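Local atomic coordinates of inactive dihydropteroate synthase 2 (Mycobacterium tuberculosis, PDB entry 2VP8), a protein that belongs to the dihydropteroate synthase family but seems to lack that activity, and probably has very low affinity for the pterin pyrophosphate substrate, yet may bind the inhibitor dapsone. Residues A132-G137 with F159-V164. Residues are numbered along the deposited sequence; the frame is centred on the assembly and turned at random.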
ATOM      1  N   ALA B 132     -13.172   8.426  34.840  1.00 37.38           N
ATOM      2  CA  ALA B 132     -14.191   9.434  34.555  1.00 37.59           C
ATOM      3  C   ALA B 132     -14.585   9.455  33.084  1.00 37.87           C
ATOM      4  O   ALA B 132     -15.727   9.781  32.749  1.00 38.08           O
ATOM      5  CB  ALA B 132     -13.721  10.802  34.996  1.00 37.48           C
ATOM      6  N   ALA B 133     -13.639   9.106  32.213  1.00 38.01           N
ATOM      7  CA  ALA B 133     -13.869   9.108  30.772  1.00 38.14           C
ATOM      8  C   ALA B 133     -14.830   7.997  30.363  1.00 38.26           C
ATOM      9  O   ALA B 133     -15.710   8.211  29.529  1.00 38.31           O
ATOM     10  CB  ALA B 133     -12.560   8.987  30.026  1.00 38.09           C
ATOM     11  N   CYS B 134     -14.658   6.818  30.957  1.00 38.28           N
ATOM     12  CA  CYS B 134     -15.585   5.709  30.756  1.00 38.40           C
ATOM     13  C   CYS B 134     -16.974   6.053  31.284  1.00 38.38           C
ATOM     14  O   CYS B 134     -17.982   5.725  30.655  1.00 38.51           O
ATOM     15  CB  CYS B 134     -15.062   4.447  31.435  1.00 38.26           C
ATOM     16  SG  CYS B 134     -13.656   3.719  30.588  1.00 38.84           S
ATOM     17  N   ALA B 135     -17.011   6.719  32.434  1.00 38.28           N
ATOM     18  CA  ALA B 135     -18.260   7.168  33.036  1.00 38.33           C
ATOM     19  C   ALA B 135     -18.945   8.177  32.132  1.00 38.32           C
ATOM     20  O   ALA B 135     -20.170   8.183  32.013  1.00 38.56           O
ATOM     21  CB  ALA B 135     -18.002   7.775  34.412  1.00 38.44           C
ATOM     22  N   ALA B 136     -18.143   9.021  31.488  1.00 38.08           N
ATOM     23  CA  ALA B 136     -18.652  10.034  30.579  1.00 37.92           C
ATOM     24  C   ALA B 136     -19.249   9.419  29.312  1.00 37.98           C
ATOM     25  O   ALA B 136     -20.100  10.042  28.659  1.00 38.32           O
ATOM     26  CB  ALA B 136     -17.563  11.037  30.240  1.00 37.78           C
ATOM     27  N   GLY B 137     -18.803   8.209  28.972  1.00 37.72           N
ATOM     28  CA  GLY B 137     -19.332   7.470  27.828  1.00 37.47           C
ATOM     29  C   GLY B 137     -18.315   6.733  26.966  1.00 37.45           C
ATOM     30  O   GLY B 137     -18.686   6.116  25.967  1.00 37.68           O
ATOM     31  N   PHE B 159     -15.898  -0.872  34.355  1.00 39.00           N
ATOM     32  CA  PHE B 159     -16.795  -0.116  33.488  1.00 38.75           C
ATOM     33  C   PHE B 159     -17.260  -0.892  32.259  1.00 38.62           C
ATOM     34  O   PHE B 159     -18.084  -0.397  31.489  1.00 38.64           O
ATOM     35  CB  PHE B 159     -16.143   1.202  33.075  1.00 38.63           C
ATOM     36  CG  PHE B 159     -16.187   2.251  34.143  1.00 38.67           C
ATOM     37  CD1 PHE B 159     -15.124   2.406  35.023  1.00 38.65           C
ATOM     38  CD2 PHE B 159     -17.300   3.082  34.276  1.00 38.62           C
ATOM     39  CE1 PHE B 159     -15.165   3.377  36.021  1.00 38.76           C
ATOM     40  CE2 PHE B 159     -17.348   4.058  35.263  1.00 38.30           C
ATOM     41  CZ  PHE B 159     -16.277   4.204  36.141  1.00 38.56           C
ATOM     42  N   GLY B 160     -16.746  -2.107  32.083  1.00 38.32           N
ATOM     43  CA  GLY B 160     -17.069  -2.901  30.905  1.00 38.24           C
ATOM     44  C   GLY B 160     -16.550  -2.222  29.650  1.00 38.27           C
ATOM     45  O   GLY B 160     -17.208  -2.220  28.610  1.00 38.23           O
ATOM     46  N   ALA B 161     -15.367  -1.630  29.765  1.00 38.18           N
ATOM     47  CA  ALA B 161     -14.716  -0.969  28.651  1.00 38.34           C
ATOM     48  C   ALA B 161     -13.601  -1.837  28.091  1.00 38.35           C
ATOM     49  O   ALA B 161     -12.987  -2.624  28.812  1.00 38.76           O
ATOM     50  CB  ALA B 161     -14.167   0.377  29.088  1.00 38.28           C
ATOM     51  N   GLY B 162     -13.354  -1.697  26.798  1.00 38.44           N
ATOM     52  CA  GLY B 162     -12.228  -2.352  26.156  1.00 38.72           C
ATOM     53  C   GLY B 162     -10.914  -1.669  26.486  1.00 38.84           C
ATOM     54  O   GLY B 162     -10.892  -0.556  27.030  1.00 38.92           O
ATOM     55  N   LEU B 163      -9.816  -2.337  26.157  1.00 38.76           N
ATOM     56  CA  LEU B 163      -8.495  -1.794  26.426  1.00 38.95           C
ATOM     57  C   LEU B 163      -7.545  -2.058  25.268  1.00 39.12           C
ATOM     58  O   LEU B 163      -7.560  -3.133  24.668  1.00 38.97           O
ATOM     59  CB  LEU B 163      -7.928  -2.373  27.730  1.00 39.01           C
ATOM     60  CG  LEU B 163      -6.548  -1.875  28.178  1.00 39.12           C
ATOM     61  CD1 LEU B 163      -6.600  -0.423  28.645  1.00 39.62           C
ATOM     62  CD2 LEU B 163      -5.979  -2.754  29.259  1.00 38.71           C
ATOM     63  N   VAL B 164      -6.731  -1.059  24.952  1.00 39.47           N
ATOM     64  CA  VAL B 164      -5.659  -1.228  23.988  1.00 40.01           C
ATOM     65  C   VAL B 164      -4.394  -1.615  24.746  1.00 40.29           C
ATOM     66  O   VAL B 164      -3.938  -0.889  25.634  1.00 40.53           O
ATOM     67  CB  VAL B 164      -5.421   0.062  23.147  1.00 40.19           C
ATOM     68  CG1 VAL B 164      -4.178  -0.073  22.261  1.00 40.13           C
ATOM     69  CG2 VAL B 164      -6.643   0.389  22.304  1.00 39.71           C
TER
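The first torsions set SG of Cys134 (chi1 -72°) and CG of Phe159 (chi1 -78°) beside their own backbone N atoms, anti to the carbonyl carbon, and both CB atoms point toward the other segment. The contact belongs to the outer layer of a TIM barrel, the fold of the pterin-binding family. It joins helix 127-136 to the segment leading from helix 152-159 into strand 162-166. The Phe159 ring lies against the side of the last turn of helix 127-136, at Cys134 and Ala135. CB of Cys134 stands over one ring face, 4.1 Å from the centroid of the Phe159 ring and 28° off the normal, a CH-pi contact. CB of Cys134 lies nearest CG of Phe159, at 3.7 Å. Farther out along the ring, CB of Ala135 approaches CE2 of Phe159 obliquely, at 3.9 Å. The Cys134 sulfur leans away from the ring centre, 5.3 Å from the centroid of the Phe159 ring, an oblique sulfur-aromatic contact. Gly160 closes helix 152-159 with a Schellman motif. The chain then turns inward, and strand 162-166 pairs in parallel with strand 140-142. Cys134 also packs on Ile141 of that strand, which ties the helix layer to the barrel wall. On the helix side Ala132, Ala133 and Ala136 pack against helix 98-114. SG of Cys134 also touches the methyl CB of Ala161, at 3.7 Å.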